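Uncharacterized protein (PDB 3NQK) is of unknown function but couples an E-set-like N-terminal region to a beta-rich C-terminal region of the BT_3044-like family. Local coordinates at residues H223-E226 with D227-D231; M232-D236 with P237-M241; T67-T70 with L71-R75. All coordinates share one frame; numbering follows the deposited sequence.

Interaction 1: H223-E226 with D227-D231; sequences HFKE and DGTLD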
ATOM      1  N   HIS A 223     -23.193  -6.778 -17.666  1.00 43.39           N
ATOM      2  CA  HIS A 223     -22.129  -5.913 -18.161  1.00 46.72           C
ATOM      3  C   HIS A 223     -22.464  -4.463 -17.889  1.00 49.37           C
ATOM      4  O   HIS A 223     -23.570  -4.000 -18.196  1.00 51.61           O
ATOM      5  CB  HIS A 223     -21.914  -6.149 -19.651  1.00 47.04           C
ATOM      6  CG  HIS A 223     -20.948  -5.202 -20.282  1.00 52.23           C
ATOM      7  ND1 HIS A 223     -19.604  -5.200 -19.981  1.00 59.32           N
ATOM      8  CD2 HIS A 223     -21.118  -4.275 -21.251  1.00 53.91           C
ATOM      9  CE1 HIS A 223     -18.996  -4.281 -20.709  1.00 59.57           C
ATOM     10  NE2 HIS A 223     -19.894  -3.705 -21.486  1.00 57.22           N
ATOM     11  N   PHE A 224     -21.522  -3.747 -17.286  1.00 49.81           N
ATOM     12  CA  PHE A 224     -21.739  -2.349 -16.938  1.00 50.69           C
ATOM     13  C   PHE A 224     -21.294  -1.448 -18.070  1.00 54.60           C
ATOM     14  O   PHE A 224     -20.133  -1.425 -18.418  1.00 57.55           O
ATOM     15  CB  PHE A 224     -20.981  -2.002 -15.671  1.00 48.44           C
ATOM     16  CG  PHE A 224     -21.543  -2.621 -14.456  1.00 37.54           C
ATOM     17  CD1 PHE A 224     -21.312  -3.938 -14.175  1.00 36.95           C
ATOM     18  CD2 PHE A 224     -22.300  -1.885 -13.584  1.00 39.94           C
ATOM     19  CE1 PHE A 224     -21.839  -4.520 -13.043  1.00 36.01           C
ATOM     20  CE2 PHE A 224     -22.819  -2.464 -12.420  1.00 35.67           C
ATOM     21  CZ  PHE A 224     -22.591  -3.762 -12.158  1.00 32.47           C
ATOM     22  N   LYS A 225     -22.224  -0.687 -18.628  1.00 59.18           N
ATOM     23  CA  LYS A 225     -21.905   0.178 -19.763  1.00 63.72           C
ATOM     24  C   LYS A 225     -21.579   1.613 -19.325  1.00 65.44           C
ATOM     25  O   LYS A 225     -21.914   2.036 -18.211  1.00 62.44           O
ATOM     26  CB  LYS A 225     -23.041   0.166 -20.799  1.00 64.70           C
ATOM     27  CG  LYS A 225     -23.172  -1.170 -21.555  1.00 70.21           C
ATOM     28  CD  LYS A 225     -24.028  -1.041 -22.834  1.00 78.35           C
ATOM     29  CE  LYS A 225     -25.484  -0.782 -22.501  1.00 80.67           C
ATOM     30  NZ  LYS A 225     -26.337  -0.741 -23.710  1.00 83.85           N
ATOM     31  N   GLU A 226     -20.932   2.353 -20.229  1.00 68.53           N
ATOM     32  CA  GLU A 226     -20.452   3.709 -19.944  1.00 69.90           C
ATOM     33  C   GLU A 226     -21.614   4.671 -19.602  1.00 66.85           C
ATOM     34  O   GLU A 226     -21.453   5.589 -18.794  1.00 63.92           O
ATOM     35  CB  GLU A 226     -19.654   4.242 -21.161  1.00 74.33           C
ATOM     36  CG  GLU A 226     -18.381   5.056 -20.803  1.00 85.15           C
ATOM     37  CD  GLU A 226     -17.215   4.166 -20.280  1.00 97.77           C
ATOM     38  OE1 GLU A 226     -17.457   2.983 -19.936  1.00104.90           O
ATOM     39  OE2 GLU A 226     -16.066   4.664 -20.210  1.00101.32           O
ATOM     40  N   ASP A 227     -22.792   4.399 -20.170  1.00 64.28           N
ATOM     41  CA  ASP A 227     -23.949   5.292 -20.050  1.00 64.37           C
ATOM     42  C   ASP A 227     -24.883   4.989 -18.842  1.00 61.71           C
ATOM     43  O   ASP A 227     -25.960   5.590 -18.718  1.00 61.55           O
ATOM     44  CB  ASP A 227     -24.773   5.243 -21.351  1.00 66.43           C
ATOM     45  CG  ASP A 227     -25.500   3.901 -21.540  1.00 69.86           C
ATOM     46  OD1 ASP A 227     -25.314   2.983 -20.690  1.00 67.44           O
ATOM     47  OD2 ASP A 227     -26.262   3.770 -22.528  1.00 68.35           O
ATOM     48  N   GLY A 228     -24.505   4.034 -18.004  1.00 57.81           N
ATOM     49  CA  GLY A 228     -25.286   3.741 -16.801  1.00 55.49           C
ATOM     50  C   GLY A 228     -26.421   2.744 -17.007  1.00 53.73           C
ATOM     51  O   GLY A 228     -27.338   2.666 -16.191  1.00 51.57           O
ATOM     52  N   THR A 229     -26.373   2.008 -18.114  1.00 54.38           N
ATOM     53  CA  THR A 229     -27.316   0.925 -18.361  1.00 53.15           C
ATOM     54  C   THR A 229     -26.552  -0.387 -18.302  1.00 51.15           C
ATOM     55  O   THR A 229     -25.374  -0.431 -18.628  1.00 52.56           O
ATOM     56  CB  THR A 229     -28.005   1.054 -19.778  1.00 55.87           C
ATOM     57  OG1 THR A 229     -27.005   1.144 -20.793  1.00 58.80           O
ATOM     58  CG2 THR A 229     -28.912   2.297 -19.858  1.00 52.58           C
ATOM     59  N   LEU A 230     -27.212  -1.447 -17.852  1.00 48.75           N
ATOM     60  CA  LEU A 230     -26.624  -2.777 -17.875  1.00 45.18           C
ATOM     61  C   LEU A 230     -27.105  -3.586 -19.092  1.00 45.63           C
ATOM     62  O   LEU A 230     -28.194  -3.357 -19.618  1.00 44.11           O
ATOM     63  CB  LEU A 230     -27.023  -3.569 -16.633  1.00 45.80           C
ATOM     64  CG  LEU A 230     -26.585  -3.178 -15.213  1.00 46.12           C
ATOM     65  CD1 LEU A 230     -25.094  -2.785 -15.160  1.00 42.69           C
ATOM     66  CD2 LEU A 230     -27.436  -2.096 -14.710  1.00 52.58           C
ATOM     67  N   ASP A 231     -26.263  -4.504 -19.548  1.00 45.48           N
ATOM     68  CA  ASP A 231     -26.722  -5.621 -20.337  1.00 46.16           C
ATOM     69  C   ASP A 231     -26.867  -6.744 -19.320  1.00 45.05           C
ATOM     70  O   ASP A 231     -26.037  -6.874 -18.429  1.00 43.52           O
ATOM     71  CB  ASP A 231     -25.697  -6.043 -21.392  1.00 48.34           C
ATOM     72  CG  ASP A 231     -25.472  -4.989 -22.463  1.00 56.06           C
ATOM     73  OD1 ASP A 231     -26.461  -4.377 -22.930  1.00 66.17           O
ATOM     74  OD2 ASP A 231     -24.300  -4.826 -22.890  1.00 54.49           O
TER
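D227 OD1, lying beside K225 CB across the turn, is gripped twice by T229. The backbone N of T229 gives it a 3.0 Å bond from above the carboxylate plane, closing an Asx turn, while T229 OG1 donates to its syn lone pair. Aspartate suits this place because one short carboxylate can fold back and accept from both. The backbone is a two-strand hairpin whose type I turn, K225 to G228, runs into a G1 bulge. K225 O receives G228 N at 3.3 Å and also bonds to Y251, and K225 N reaches T229 O at 3.2 Å. G228 has a positive phi (87°), at which a side chain would jam against the preceding carbonyl oxygen. Beyond the turn, H223 and D231 form a hydrogen-bonded antiparallel pair, with H223 N to D231 O at 2.9 Å. On their face the imidazole edge meets the carboxylate, H223 CD2 to D231 OD2 at 3.6 Å, while H223 ND1 is taken by S198. K225 bends at chi3 (-69°) across D231, and its NZ makes a long salt bridge to D231 OD1 of 3.7 Å. With an alanine here, D231 would probably lose this ionic partner, and the hydroxyl of T229 the CE methylene packed beside it. F224 and L230, a non-hydrogen-bonded pair, point to the buried face, where a branched leucine can lay a methyl over the flat ring: L230 CD1 sits 3.6 Å from the F224 centroid in a CH-pi contact. Y160 stacks on F224 and Y251 meets it edge-to-face.

Interaction 2: M232-D236 with P237-M241; sequences MKQDD and PSNEM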
HETATM    1  N   MSE A 232     -27.954  -7.499 -19.402  1.00 44.66           N
HETATM    2  CA  MSE A 232     -28.130  -8.689 -18.577  1.00 43.60           C
HETATM    3  C   MSE A 232     -28.607  -9.794 -19.463  1.00 44.17           C
HETATM    4  O   MSE A 232     -29.630  -9.665 -20.105  1.00 45.79           O
HETATM    5  CB  MSE A 232     -29.165  -8.453 -17.492  1.00 43.60           C
HETATM    6  CG  MSE A 232     -28.782  -7.436 -16.461  1.00 48.70           C
HETATM    7 SE   MSE A 232     -30.039  -7.406 -14.975  0.75 44.37          SE
HETATM    8  CE  MSE A 232     -29.992  -9.259 -14.488  1.00 34.66           C
ATOM      9  N   LYS A 233     -27.877 -10.894 -19.494  1.00 44.59           N
ATOM     10  CA  LYS A 233     -28.248 -12.019 -20.341  1.00 45.09           C
ATOM     11  C   LYS A 233     -27.833 -13.318 -19.692  1.00 43.29           C
ATOM     12  O   LYS A 233     -26.806 -13.379 -19.037  1.00 44.23           O
ATOM     13  CB  LYS A 233     -27.581 -11.878 -21.697  1.00 47.26           C
ATOM     14  CG  LYS A 233     -28.168 -12.771 -22.779  1.00 60.01           C
ATOM     15  CD  LYS A 233     -27.397 -12.627 -24.109  1.00 71.12           C
ATOM     16  CE  LYS A 233     -27.922 -13.605 -25.172  1.00 78.14           C
ATOM     17  NZ  LYS A 233     -27.146 -13.527 -26.444  1.00 81.99           N
ATOM     18  N   GLN A 234     -28.648 -14.354 -19.843  1.00 43.37           N
ATOM     19  CA  GLN A 234     -28.293 -15.673 -19.321  1.00 43.58           C
ATOM     20  C   GLN A 234     -27.014 -16.135 -19.968  1.00 44.03           C
ATOM     21  O   GLN A 234     -26.741 -15.799 -21.127  1.00 44.20           O
ATOM     22  CB  GLN A 234     -29.405 -16.702 -19.583  1.00 45.08           C
ATOM     23  CG  GLN A 234     -29.476 -17.230 -21.035  1.00 47.44           C
ATOM     24  CD  GLN A 234     -30.112 -16.243 -22.005  1.00 48.86           C
ATOM     25  OE1 GLN A 234     -30.705 -15.246 -21.595  1.00 40.96           O
ATOM     26  NE2 GLN A 234     -30.021 -16.541 -23.301  1.00 47.23           N
ATOM     27  N   ASP A 235     -26.223 -16.899 -19.223  1.00 43.32           N
ATOM     28  CA  ASP A 235     -24.951 -17.418 -19.726  1.00 44.47           C
ATOM     29  C   ASP A 235     -25.208 -18.623 -20.608  1.00 45.62           C
ATOM     30  O   ASP A 235     -24.569 -18.788 -21.631  1.00 43.55           O
ATOM     31  CB  ASP A 235     -24.042 -17.812 -18.557  1.00 45.58           C
ATOM     32  CG  ASP A 235     -22.723 -18.393 -19.010  1.00 47.49           C
ATOM     33  OD1 ASP A 235     -21.848 -17.621 -19.448  1.00 47.79           O
ATOM     34  OD2 ASP A 235     -22.540 -19.614 -18.869  1.00 54.67           O
ATOM     35  N   ASP A 236     -26.173 -19.458 -20.199  1.00 46.79           N
ATOM     36  CA  ASP A 236     -26.544 -20.656 -20.950  1.00 48.23           C
ATOM     37  C   ASP A 236     -27.034 -20.299 -22.342  1.00 49.21           C
ATOM     38  O   ASP A 236     -28.100 -19.725 -22.498  1.00 47.28           O
ATOM     39  CB  ASP A 236     -27.641 -21.439 -20.209  1.00 49.37           C
ATOM     40  CG  ASP A 236     -27.996 -22.778 -20.901  1.00 52.99           C
ATOM     41  OD1 ASP A 236     -27.464 -23.058 -22.007  1.00 67.09           O
ATOM     42  OD2 ASP A 236     -28.803 -23.542 -20.328  1.00 52.64           O
ATOM     43  N   PRO A 237     -26.276 -20.690 -23.363  1.00 52.42           N
ATOM     44  CA  PRO A 237     -26.690 -20.359 -24.725  1.00 54.73           C
ATOM     45  C   PRO A 237     -28.095 -20.861 -25.083  1.00 53.91           C
ATOM     46  O   PRO A 237     -28.779 -20.215 -25.860  1.00 54.88           O
ATOM     47  CB  PRO A 237     -25.623 -21.044 -25.603  1.00 56.57           C
ATOM     48  CG  PRO A 237     -24.828 -21.940 -24.661  1.00 56.92           C
ATOM     49  CD  PRO A 237     -24.967 -21.374 -23.317  1.00 51.16           C
ATOM     50  N   SER A 238     -28.525 -21.996 -24.513  1.00 51.49           N
ATOM     51  CA  SER A 238     -29.867 -22.562 -24.860  1.00 51.18           C
ATOM     52  C   SER A 238     -30.969 -22.056 -23.930  1.00 48.56           C
ATOM     53  O   SER A 238     -32.120 -22.458 -24.048  1.00 50.40           O
ATOM     54  CB  SER A 238     -29.843 -24.101 -24.864  1.00 50.92           C
ATOM     55  OG  SER A 238     -29.703 -24.624 -23.562  1.00 51.98           O
ATOM     56  N   ASN A 239     -30.595 -21.188 -23.002  1.00 45.89           N
ATOM     57  CA  ASN A 239     -31.540 -20.562 -22.085  1.00 43.89           C
ATOM     58  C   ASN A 239     -32.582 -21.535 -21.521  1.00 42.64           C
ATOM     59  O   ASN A 239     -33.763 -21.288 -21.604  1.00 45.17           O
ATOM     60  CB  ASN A 239     -32.238 -19.400 -22.785  1.00 43.94           C
ATOM     61  CG  ASN A 239     -32.933 -18.468 -21.815  1.00 45.21           C
ATOM     62  OD1 ASN A 239     -32.884 -18.664 -20.609  1.00 50.22           O
ATOM     63  ND2 ASN A 239     -33.593 -17.457 -22.343  1.00 42.15           N
ATOM     64  N   GLU A 240     -32.124 -22.617 -20.905  1.00 41.64           N
ATOM     65  CA  GLU A 240     -33.041 -23.613 -20.349  1.00 40.67           C
ATOM     66  C   GLU A 240     -33.875 -23.032 -19.195  1.00 40.38           C
ATOM     67  O   GLU A 240     -35.044 -23.409 -19.015  1.00 40.02           O
ATOM     68  CB  GLU A 240     -32.281 -24.856 -19.886  1.00 40.71           C
ATOM     69  CG  GLU A 240     -33.174 -26.091 -19.710  1.00 41.86           C
ATOM     70  CD  GLU A 240     -32.384 -27.377 -19.440  1.00 47.07           C
ATOM     71  OE1 GLU A 240     -31.123 -27.313 -19.352  1.00 48.24           O
ATOM     72  OE2 GLU A 240     -33.034 -28.447 -19.288  1.00 51.52           O
HETATM   73  N   MSE A 241     -33.303 -22.080 -18.452  1.00 37.88           N
HETATM   74  CA  MSE A 241     -34.036 -21.435 -17.366  1.00 38.25           C
HETATM   75  C   MSE A 241     -35.049 -20.416 -17.884  1.00 39.93           C
HETATM   76  O   MSE A 241     -35.734 -19.781 -17.099  1.00 39.17           O
HETATM   77  CB  MSE A 241     -33.080 -20.757 -16.372  1.00 38.39           C
HETATM   78  CG  MSE A 241     -32.375 -19.526 -16.887  1.00 36.36           C
HETATM   79 SE   MSE A 241     -31.762 -18.393 -15.421  0.75 34.68          SE
HETATM   80  CE  MSE A 241     -30.267 -17.614 -16.324  1.00 26.74           C
TER
HETATM   81  O   HOH W   1     -30.461 -22.082 -18.355  1.00 38.31           O
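A chi1 of -175°, which sets CG opposite the backbone N, swings the D236 carboxylate over the turn that follows, within range of S238 and E240; N239, also anti (chi1 -164°), turns its amide back onto that of Q234. D236 OD1 takes S238 N at 2.9 Å and S238 OG at 3.1 Å, both from the same face of the carboxylate plane. The first of these closes an Asx turn, and serine suits its place by supplying a second donor to the same oxygen. The same residues form a type I beta turn from D236 to N239, closed by N239 N to D236 O at 2.9 Å. Proline fits at the second position, where its ring fixes the phi angle the turn needs and no N-H is called for. N239 then adopts left-handed helical backbone angles, a conformation that asparagine tolerates better than most residues. Its amide stacks on that of Q234 with planes only 7° apart, Q234 CD lying 3.6 Å from N239 CG, while N239 OD1 is held by the backbone N of F243. At the base of the Q234 side chain, the selenomethionine M241 brings CE to 3.5 Å from Q234 CB, and the same side chain packs against I220, F277 and F280, tying this loop to the sheet. The other carboxylate oxygen, D236 OD2, accepts a weak bond from E240 N at 3.5 Å and a water at 3.0 Å that in turn receives M241 N. D236 thus serves as a shared acceptor for the amides of the loop; the nearby carboxylate of E240 would tend to repel its charge, an effect that K217, in long and weak ion pairs with both, may partly offset.

Interaction 3: T67-T70 with L71-R75; sequences TLKT and LNIER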
ATOM      1  N   THR A  67      -2.658 -31.810  -0.066  1.00 63.12           N
ATOM      2  CA  THR A  67      -3.160 -31.049   1.079  1.00 62.53           C
ATOM      3  C   THR A  67      -4.579 -30.545   0.828  1.00 60.96           C
ATOM      4  O   THR A  67      -5.427 -30.589   1.718  1.00 63.74           O
ATOM      5  CB  THR A  67      -2.258 -29.860   1.418  1.00 62.62           C
ATOM      6  OG1 THR A  67      -1.030 -30.336   1.999  1.00 66.47           O
ATOM      7  CG2 THR A  67      -2.945 -28.940   2.406  1.00 63.99           C
ATOM      8  N   LEU A  68      -4.841 -30.106  -0.395  1.00 57.82           N
ATOM      9  CA  LEU A  68      -6.138 -29.574  -0.751  1.00 55.22           C
ATOM     10  C   LEU A  68      -7.209 -30.639  -0.661  1.00 56.61           C
ATOM     11  O   LEU A  68      -8.257 -30.415  -0.080  1.00 58.58           O
ATOM     12  CB  LEU A  68      -6.103 -28.992  -2.156  1.00 54.56           C
ATOM     13  CG  LEU A  68      -7.314 -28.153  -2.554  1.00 48.39           C
ATOM     14  CD1 LEU A  68      -7.529 -27.021  -1.576  1.00 38.65           C
ATOM     15  CD2 LEU A  68      -7.134 -27.616  -3.960  1.00 44.29           C
ATOM     16  N   LYS A  69      -6.956 -31.795  -1.248  1.00 58.15           N
ATOM     17  CA  LYS A  69      -7.917 -32.894  -1.176  1.00 61.17           C
ATOM     18  C   LYS A  69      -8.233 -33.230   0.291  1.00 60.39           C
ATOM     19  O   LYS A  69      -9.405 -33.408   0.666  1.00 60.36           O
ATOM     20  CB  LYS A  69      -7.383 -34.136  -1.898  1.00 63.75           C
ATOM     21  CG  LYS A  69      -8.411 -35.280  -2.026  1.00 73.85           C
ATOM     22  CD  LYS A  69      -7.751 -36.593  -2.512  1.00 85.58           C
ATOM     23  CE  LYS A  69      -8.726 -37.774  -2.442  1.00 88.82           C
ATOM     24  NZ  LYS A  69      -8.034 -39.074  -2.652  1.00 93.83           N
ATOM     25  N   THR A  70      -7.191 -33.314   1.115  1.00 58.72           N
ATOM     26  CA  THR A  70      -7.365 -33.617   2.529  1.00 57.64           C
ATOM     27  C   THR A  70      -8.291 -32.607   3.188  1.00 56.49           C
ATOM     28  O   THR A  70      -9.223 -32.981   3.883  1.00 57.22           O
ATOM     29  CB  THR A  70      -6.013 -33.650   3.270  1.00 57.82           C
ATOM     30  OG1 THR A  70      -5.482 -34.968   3.211  1.00 52.05           O
ATOM     31  CG2 THR A  70      -6.178 -33.246   4.749  1.00 59.05           C
ATOM     32  N   LEU A  71      -8.040 -31.325   2.944  1.00 54.90           N
ATOM     33  CA  LEU A  71      -8.855 -30.270   3.516  1.00 53.22           C
ATOM     34  C   LEU A  71     -10.321 -30.461   3.145  1.00 50.87           C
ATOM     35  O   LEU A  71     -11.182 -30.498   4.012  1.00 51.47           O
ATOM     36  CB  LEU A  71      -8.381 -28.913   3.031  1.00 52.11           C
ATOM     37  CG  LEU A  71      -9.113 -27.728   3.651  1.00 57.03           C
ATOM     38  CD1 LEU A  71      -8.842 -27.670   5.140  1.00 61.76           C
ATOM     39  CD2 LEU A  71      -8.700 -26.420   2.973  1.00 58.31           C
ATOM     40  N   ASN A  72     -10.594 -30.590   1.851  1.00 48.19           N
ATOM     41  CA  ASN A  72     -11.963 -30.783   1.376  1.00 45.49           C
ATOM     42  C   ASN A  72     -12.692 -31.881   2.126  1.00 46.30           C
ATOM     43  O   ASN A  72     -13.861 -31.725   2.466  1.00 47.97           O
ATOM     44  CB  ASN A  72     -11.980 -31.090  -0.118  1.00 42.81           C
ATOM     45  CG  ASN A  72     -11.818 -29.845  -0.976  1.00 43.97           C
ATOM     46  OD1 ASN A  72     -12.095 -28.723  -0.536  1.00 34.15           O
ATOM     47  ND2 ASN A  72     -11.389 -30.040  -2.216  1.00 39.68           N
ATOM     48  N   ILE A  73     -12.013 -32.999   2.362  1.00 47.70           N
ATOM     49  CA  ILE A  73     -12.633 -34.140   3.051  1.00 51.00           C
ATOM     50  C   ILE A  73     -12.880 -33.825   4.495  1.00 52.65           C
ATOM     51  O   ILE A  73     -13.906 -34.195   5.052  1.00 52.61           O
ATOM     52  CB  ILE A  73     -11.745 -35.396   2.996  1.00 53.35           C
ATOM     53  CG1 ILE A  73     -11.765 -35.999   1.595  1.00 57.54           C
ATOM     54  CG2 ILE A  73     -12.226 -36.443   4.023  1.00 46.85           C
ATOM     55  CD1 ILE A  73     -10.882 -37.257   1.455  1.00 67.54           C
ATOM     56  N   GLU A  74     -11.918 -33.165   5.112  1.00 54.60           N
ATOM     57  CA  GLU A  74     -11.996 -32.852   6.512  1.00 58.52           C
ATOM     58  C   GLU A  74     -13.086 -31.822   6.775  1.00 56.55           C
ATOM     59  O   GLU A  74     -13.853 -31.953   7.709  1.00 56.87           O
ATOM     60  CB  GLU A  74     -10.636 -32.319   7.013  1.00 60.99           C
ATOM     61  CG  GLU A  74     -10.478 -32.334   8.532  1.00 70.48           C
ATOM     62  CD  GLU A  74     -10.593 -33.743   9.124  1.00 85.12           C
ATOM     63  OE1 GLU A  74     -10.278 -34.730   8.407  1.00 95.04           O
ATOM     64  OE2 GLU A  74     -11.001 -33.861  10.303  1.00 87.19           O
ATOM     65  N   ARG A  75     -13.179 -30.824   5.927  1.00 54.89           N
ATOM     66  CA  ARG A  75     -14.079 -29.737   6.190  1.00 56.06           C
ATOM     67  C   ARG A  75     -15.490 -30.035   5.679  1.00 54.82           C
ATOM     68  O   ARG A  75     -16.461 -29.778   6.371  1.00 55.32           O
ATOM     69  CB  ARG A  75     -13.542 -28.426   5.582  1.00 55.13           C
ATOM     70  CG  ARG A  75     -13.842 -27.156   6.438  1.00 62.59           C
ATOM     71  CD  ARG A  75     -15.378 -27.008   6.779  1.00 72.77           C
ATOM     72  NE  ARG A  75     -15.701 -25.715   7.400  1.00 68.38           N
TER
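The side-chain amide of N72 turns one face to the carbonyl oxygen one helical turn earlier: L68 O stands over it, 3.7 Å from N72 CG. W84 packs against the same side chain, and N72 OD1 accepts from the backbone N of Y85, so asparagine suits this buried position by tying the helix to the segment around W84 and Y85. L68 O is meanwhile the acceptor of N72 N, at 3.0 Å and almost straight (176°). The neighbouring rungs repeat the pattern of an alpha helix: L71 N to T67 O at 3.0 Å, I73 N to K69 O at 3.1 Å and E74 N to T70 O at 3.0 Å. Side chains touch mainly through their first carbons. I73 directs CG1 anti to its carbonyl carbon (chi1 -73°), which places it 3.6 Å from K69 O, and L71 CB lies 3.5 Å from L68 O. Within the helix, residues 65-76, K69, T70 and E74 are exposed, whereas L68 and the polar N72 are buried. T67 OG1 bonds to D64 between strand 57-63 and the helix, while T67 and L71 lay their side chains on strand 149-157, with V26 also against L71.

Interactions 1 and 2 are successive stages of one piece of chain: both use strand 230-234, the first at the turn where it begins and the second in the loop by which it leaves, with centres about 19 Å apart. They touch only through the chain that joins them, and each turn is built round an aspartate. Interaction 3 belongs to the other family region. Its centre lies about 41 Å from interaction 1, on the opposite side of the chain's centre, and about 33 Å from interaction 2, with nearest atoms about 29 and 23 Å apart, so no direct coupling is evident. No active site or ligand is known to which these three contacts can be referred.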